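Local coordinates for protein histidine utilization repressor (Pseudomonas syringae pv. tomato, PDB 2PKH) that probably represses the histidine utilization genes by binding the hutP region of the hut operon when inducer is absent, this fragment being its C-terminal UTRA domain, at residues Ser40-Phe45 with Gln74-Tyr79; Ala60-Asp65 with Gly124-Thr129. All blocks are in the same frame, centred on the assembly; numbering follows the deposited sequence.

Interaction 1: residues Ser40-Phe45 with Gln74-Tyr79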
loop_
_atom_site.group_PDB
_atom_site.type_symbol
_atom_site.label_atom_id
_atom_site.label_comp_id
_atom_site.label_asym_id
_atom_site.label_seq_id
_atom_site.Cartn_x
_atom_site.Cartn_y
_atom_site.Cartn_z
ATOM N N SER B 40 -23.608 13.978 4.392
ATOM C CA SER B 40 -23.704 14.289 3.035
ATOM C C SER B 40 -23.885 12.972 2.216
ATOM O O SER B 40 -23.290 11.948 2.538
ATOM C CB SER B 40 -22.454 15.104 2.528
ATOM O OG SER B 40 -21.212 14.367 2.707
ATOM N N LEU B 41 -24.691 13.033 1.170
ATOM C CA LEU B 41 -24.774 11.911 0.186
ATOM C C LEU B 41 -24.579 12.546 -1.177
ATOM O O LEU B 41 -25.359 13.421 -1.602
ATOM C CB LEU B 41 -26.134 11.160 0.269
ATOM C CG LEU B 41 -26.022 9.794 -0.472
ATOM C CD1 LEU B 41 -27.075 8.834 0.165
ATOM C CD2 LEU B 41 -26.219 10.055 -1.869
ATOM N N ILE B 42 -23.492 12.141 -1.864
ATOM C CA ILE B 42 -23.132 12.717 -3.146
ATOM C C ILE B 42 -22.964 11.608 -4.189
ATOM O O ILE B 42 -22.469 10.557 -3.841
ATOM C CB ILE B 42 -21.775 13.467 -3.063
ATOM C CG1 ILE B 42 -21.861 14.599 -1.992
ATOM C CG2 ILE B 42 -21.437 14.091 -4.454
ATOM C CD1 ILE B 42 -20.540 15.413 -1.840
ATOM N N VAL B 43 -23.382 11.834 -5.430
ATOM C CA VAL B 43 -23.148 10.824 -6.500
ATOM C C VAL B 43 -22.066 11.460 -7.318
ATOM O O VAL B 43 -22.197 12.602 -7.782
ATOM C CB VAL B 43 -24.350 10.578 -7.370
ATOM C CG1 VAL B 43 -24.114 9.486 -8.509
ATOM C CG2 VAL B 43 -25.592 10.096 -6.470
ATOM N N HIS B 44 -21.009 10.700 -7.495
ATOM C CA HIS B 44 -19.839 11.114 -8.270
ATOM C C HIS B 44 -19.928 10.467 -9.653
ATOM O O HIS B 44 -20.211 9.261 -9.761
ATOM C CB HIS B 44 -18.572 10.623 -7.553
ATOM C CG HIS B 44 -18.262 11.377 -6.285
ATOM N ND1 HIS B 44 -18.673 10.936 -5.046
ATOM C CD2 HIS B 44 -17.607 12.537 -6.065
ATOM C CE1 HIS B 44 -18.256 11.771 -4.113
ATOM N NE2 HIS B 44 -17.633 12.764 -4.709
ATOM N N PHE B 45 -19.610 11.256 -10.668
ATOM C CA PHE B 45 -19.687 10.843 -12.103
ATOM C C PHE B 45 -18.276 10.908 -12.693
ATOM O O PHE B 45 -17.512 11.812 -12.333
ATOM C CB PHE B 45 -20.565 11.809 -12.915
ATOM C CG PHE B 45 -22.028 11.797 -12.518
ATOM C CD1 PHE B 45 -22.936 11.163 -13.292
ATOM C CD2 PHE B 45 -22.438 12.379 -11.348
ATOM C CE1 PHE B 45 -24.354 11.149 -12.903
ATOM C CE2 PHE B 45 -23.795 12.337 -10.938
ATOM C CZ PHE B 45 -24.729 11.717 -11.724
ATOM N N GLN B 74 -15.191 20.846 -4.505
ATOM C CA GLN B 74 -14.189 20.178 -3.717
ATOM C C GLN B 74 -14.830 18.859 -3.202
ATOM O O GLN B 74 -16.002 18.839 -3.003
ATOM C CB GLN B 74 -13.847 21.120 -2.536
ATOM C CG GLN B 74 -12.645 20.734 -1.686
ATOM C CD GLN B 74 -12.366 21.777 -0.613
ATOM O OE1 GLN B 74 -13.276 22.481 -0.136
ATOM N NE2 GLN B 74 -11.118 21.905 -0.256
ATOM N N THR B 75 -14.104 17.751 -3.019
ATOM C CA THR B 75 -14.736 16.600 -2.360
ATOM C C THR B 75 -14.749 16.851 -0.825
ATOM O O THR B 75 -13.920 17.642 -0.281
ATOM C CB THR B 75 -13.989 15.289 -2.579
ATOM O OG1 THR B 75 -12.725 15.368 -1.924
ATOM C CG2 THR B 75 -13.828 14.923 -4.086
ATOM N N PRO B 76 -15.708 16.244 -0.110
ATOM C CA PRO B 76 -15.692 16.241 1.365
ATOM C C PRO B 76 -14.325 15.811 1.990
ATOM O O PRO B 76 -13.800 16.467 2.895
ATOM C CB PRO B 76 -16.813 15.272 1.737
ATOM C CG PRO B 76 -17.799 15.335 0.524
ATOM C CD PRO B 76 -16.939 15.663 -0.698
ATOM N N TYR B 77 -13.736 14.739 1.472
ATOM C CA TYR B 77 -12.418 14.319 2.000
ATOM C C TYR B 77 -11.357 15.395 1.850
ATOM O O TYR B 77 -10.610 15.614 2.772
ATOM C CB TYR B 77 -11.963 13.057 1.340
ATOM C CG TYR B 77 -10.831 12.432 2.108
ATOM C CD1 TYR B 77 -11.071 11.629 3.230
ATOM C CD2 TYR B 77 -9.504 12.678 1.741
ATOM C CE1 TYR B 77 -10.015 11.045 3.951
ATOM C CE2 TYR B 77 -8.448 12.146 2.473
ATOM C CZ TYR B 77 -8.705 11.318 3.573
ATOM O OH TYR B 77 -7.638 10.718 4.278
ATOM N N ALA B 78 -11.303 16.070 0.701
ATOM C CA ALA B 78 -10.311 17.103 0.490
ATOM C C ALA B 78 -10.575 18.203 1.474
ATOM O O ALA B 78 -9.649 18.685 2.136
ATOM C CB ALA B 78 -10.397 17.651 -0.932
ATOM N N TYR B 79 -11.834 18.661 1.554
ATOM C CA TYR B 79 -12.198 19.668 2.535
ATOM C C TYR B 79 -11.753 19.286 3.968
ATOM O O TYR B 79 -11.012 20.024 4.642
ATOM C CB TYR B 79 -13.693 19.927 2.520
ATOM C CG TYR B 79 -14.120 20.826 3.636
ATOM C CD1 TYR B 79 -13.815 22.179 3.597
ATOM C CD2 TYR B 79 -14.849 20.326 4.726
ATOM C CE1 TYR B 79 -14.179 23.043 4.643
ATOM C CE2 TYR B 79 -15.238 21.163 5.785
ATOM C CZ TYR B 79 -14.902 22.539 5.713
ATOM O OH TYR B 79 -15.297 23.394 6.698
HETATM O O HOH W 1 -17.565 16.167 -4.232
#

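Interaction 2: residues Ala60-Asp65 with Gly124-Thr129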
loop_
_atom_site.group_PDB
_atom_site.type_symbol
_atom_site.label_atom_id
_atom_site.label_comp_id
_atom_site.label_asym_id
_atom_site.label_seq_id
_atom_site.Cartn_x
_atom_site.Cartn_y
_atom_site.Cartn_z
ATOM N N ALA B 60 -19.639 16.797 13.800
ATOM C CA ALA B 60 -19.923 18.239 13.845
ATOM C C ALA B 60 -18.904 19.097 14.651
ATOM O O ALA B 60 -18.673 20.244 14.294
ATOM C CB ALA B 60 -21.327 18.426 14.336
ATOM N N GLN B 61 -18.278 18.546 15.707
ATOM C CA GLN B 61 -17.325 19.339 16.516
ATOM C C GLN B 61 -16.021 19.576 15.803
ATOM O O GLN B 61 -15.416 20.592 16.047
ATOM C CB GLN B 61 -16.985 18.682 17.861
ATOM C CG GLN B 61 -18.156 18.021 18.553
ATOM C CD GLN B 61 -19.051 18.994 19.267
ATOM O OE1 GLN B 61 -18.721 19.496 20.362
ATOM N NE2 GLN B 61 -20.219 19.248 18.685
ATOM N N VAL B 62 -15.614 18.639 14.918
ATOM C CA VAL B 62 -14.318 18.693 14.234
ATOM C C VAL B 62 -14.384 19.588 13.021
ATOM O O VAL B 62 -13.424 20.307 12.709
ATOM C CB VAL B 62 -13.847 17.254 13.779
ATOM C CG1 VAL B 62 -12.624 17.298 12.880
ATOM C CG2 VAL B 62 -13.523 16.403 14.959
ATOM N N ALA B 63 -15.522 19.554 12.317
ATOM C CA ALA B 63 -15.660 20.301 11.083
ATOM C C ALA B 63 -16.972 21.120 11.176
ATOM O O ALA B 63 -18.007 20.793 10.519
ATOM C CB ALA B 63 -15.664 19.351 9.882
ATOM N N PRO B 64 -16.972 22.137 12.058
ATOM C CA PRO B 64 -18.221 22.847 12.284
ATOM C C PRO B 64 -18.862 23.487 11.066
ATOM O O PRO B 64 -20.086 23.727 11.068
ATOM C CB PRO B 64 -17.881 23.868 13.388
ATOM C CG PRO B 64 -16.444 23.781 13.607
ATOM C CD PRO B 64 -15.869 22.627 12.909
ATOM N N ASP B 65 -18.074 23.751 10.024
ATOM C CA ASP B 65 -18.598 24.470 8.861
ATOM C C ASP B 65 -18.849 23.546 7.647
ATOM O O ASP B 65 -19.028 24.034 6.517
ATOM C CB ASP B 65 -17.643 25.602 8.450
ATOM C CG ASP B 65 -17.502 26.676 9.549
ATOM O OD1 ASP B 65 -18.485 26.921 10.279
ATOM O OD2 ASP B 65 -16.400 27.235 9.686
ATOM N N GLY B 124 -5.645 11.909 14.791
ATOM C CA GLY B 124 -5.111 11.459 16.087
ATOM C C GLY B 124 -5.936 10.288 16.607
ATOM O O GLY B 124 -6.109 9.260 15.916
ATOM N N ARG B 125 -6.494 10.420 17.812
ATOM C CA ARG B 125 -7.394 9.366 18.291
ATOM C C ARG B 125 -8.895 9.786 18.133
ATOM O O ARG B 125 -9.777 9.062 18.606
ATOM C CB ARG B 125 -7.088 9.005 19.768
ATOM C CG ARG B 125 -5.911 8.027 20.085
ATOM C CD ARG B 125 -6.059 7.271 21.505
ATOM N NE ARG B 125 -5.608 8.091 22.655
ATOM C CZ ARG B 125 -6.343 9.043 23.253
ATOM N NH1 ARG B 125 -7.619 9.290 22.876
ATOM N NH2 ARG B 125 -5.800 9.775 24.231
ATOM N N GLN B 126 -9.182 10.945 17.538
ATOM C CA GLN B 126 -10.586 11.345 17.352
ATOM C C GLN B 126 -11.082 10.909 15.965
ATOM O O GLN B 126 -10.462 11.261 14.972
ATOM C CB GLN B 126 -10.715 12.853 17.439
ATOM C CG GLN B 126 -12.211 13.412 17.416
ATOM C CD GLN B 126 -12.257 14.868 17.758
ATOM O OE1 GLN B 126 -11.339 15.601 17.408
ATOM N NE2 GLN B 126 -13.330 15.324 18.377
ATOM N N PRO B 127 -12.216 10.167 15.890
ATOM C CA PRO B 127 -12.812 9.853 14.577
ATOM C C PRO B 127 -13.356 11.128 14.007
ATOM O O PRO B 127 -13.962 11.936 14.756
ATOM C CB PRO B 127 -13.983 8.931 14.926
ATOM C CG PRO B 127 -13.624 8.358 16.253
ATOM C CD PRO B 127 -13.013 9.556 16.973
ATOM N N VAL B 128 -13.068 11.375 12.744
ATOM C CA VAL B 128 -13.507 12.588 12.123
ATOM C C VAL B 128 -14.733 12.290 11.269
ATOM O O VAL B 128 -15.700 13.093 11.219
ATOM C CB VAL B 128 -12.392 13.163 11.197
ATOM C CG1 VAL B 128 -12.946 14.274 10.265
ATOM C CG2 VAL B 128 -11.158 13.708 12.003
ATOM N N THR B 129 -14.659 11.165 10.551
ATOM C CA THR B 129 -15.652 10.893 9.539
ATOM C C THR B 129 -15.763 9.369 9.257
ATOM O O THR B 129 -14.814 8.624 9.492
ATOM C CB THR B 129 -15.321 11.705 8.233
ATOM O OG1 THR B 129 -16.347 11.477 7.270
ATOM C CG2 THR B 129 -13.913 11.272 7.643
#

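Interaction 1: residues Ser40-Phe45 with Gln74-Tyr79
The imidazole of His44 has the CG2 methyl of Ile42 over one face, 3.9 Å above the plane and shifted toward the rim, while the CG2 methyl of Thr75 comes up obliquely to it, 4.4 Å from NE2. The ring of His9, on the adjoining strand 9-20, also meets it, with the two planes about 25° apart. No direct hydrogen bond crosses between the segments; a water makes a weak link, lying 3.4 Å from His44 NE2 and donating a weak bond of 3.3 Å to the carbonyl O of Gln74. The apolar centre is made by Ile42 and Pro76: the end methyl CD1 of Ile42 meets the CG-CD edge of the proline ring, 3.6 Å from Pro76 CG and 3.8 Å from Pro76 CD. Ile42 CG1 sits beside the backbone N and the chain then runs out fully extended (chi2 -180°), carrying CD1 to the proline ring. Ser40, Ile42 and His44 thus present one face of strand 36-46, within the antiparallel sheet of the UTRA domain, to the start of helix 76-83. Phe71 also touches both Ile42 and Pro76, adding to the apolar cluster. Thr75 is the N-cap: its OG1 accepts from Ala78 N at 3.1 Å, with an N-H...O angle of 160°, and so satisfies an amide that the first helical turn leaves without a backbone acceptor. Proline suits the next position, because the first turn asks for no N-H there. Serine suits its place two residues before Ile42 on the same strand, since its short hydroxyl side chain can pass close to the proline, with Ser40 OG 4.2 Å from Pro76 CG, and still be hydrogen-bonded to Tyr66 OH.

Interaction 2: residues Ala60-Asp65 with Gly124-Thr129
Val62 holds CG1 anti to its backbone N (chi1 171°), which sets its two methyls against different partners: CG1 meets Val128 and CG2 meets Gln126. The side chain of Gln126 has its CG likewise opposite the main-chain N (chi1 -174°) and stays extended, which brings the flat face of its amide against the valine. The contact joins the loop after strand 49-59 to the beginning of strand 126-136 in the antiparallel sheet of the UTRA domain. At that point the strand carries a classic beta bulge, Val128 and Thr129 both bonding through their backbones to Thr121 of strand 113-123. The side chains of Val62 and Val128 run roughly perpendicular to one another, and Val62 CG1 is 4.0 Å from both Val128 CG1 and Val128 CG2. Branched, compact valines suit this place, since each offers two methyls close to the backbone. Val128 is buried and also touches Leu86, whereas Val62 is only partly covered, with Ala84 beside it, and Gln126 is exposed at the border of the contact. A glutamine fits there: its CG and the face of its amide pack on the Val62 CG2 methyl while the polar group remains near solvent. No hydrogen bond spans the two segments. Val62 CG2 stands about 3.3 Å above the amide plane of Gln126, almost over CD, with Gln126 OE1 at 3.4 Å and Gln126 NE2 at 3.6 Å.

How the interactions relate
Both interactions pack a piece of the region following strand 49-59 against the same antiparallel sheet, one nearer the middle of the chain and the other farther out: interaction 1, which is buried, is centred about 7 Å from the centre of the chain and interaction 2, partly buried, about 15 Å, with about 16 Å between the two centres. Their segments alternate along the sequence. They touch directly where Tyr79 OH packs 3.7 Å from Asp65 CB, and helix 76-83, begun in interaction 1, also reaches interaction 2 through Leu80, which meets Ala63 and Thr129. Separate 1,2-ethanediol molecules lie about 3 Å from the Thr75 side chain and about 4 Å from that of Pro127; they probably come from the crystallisation liquor.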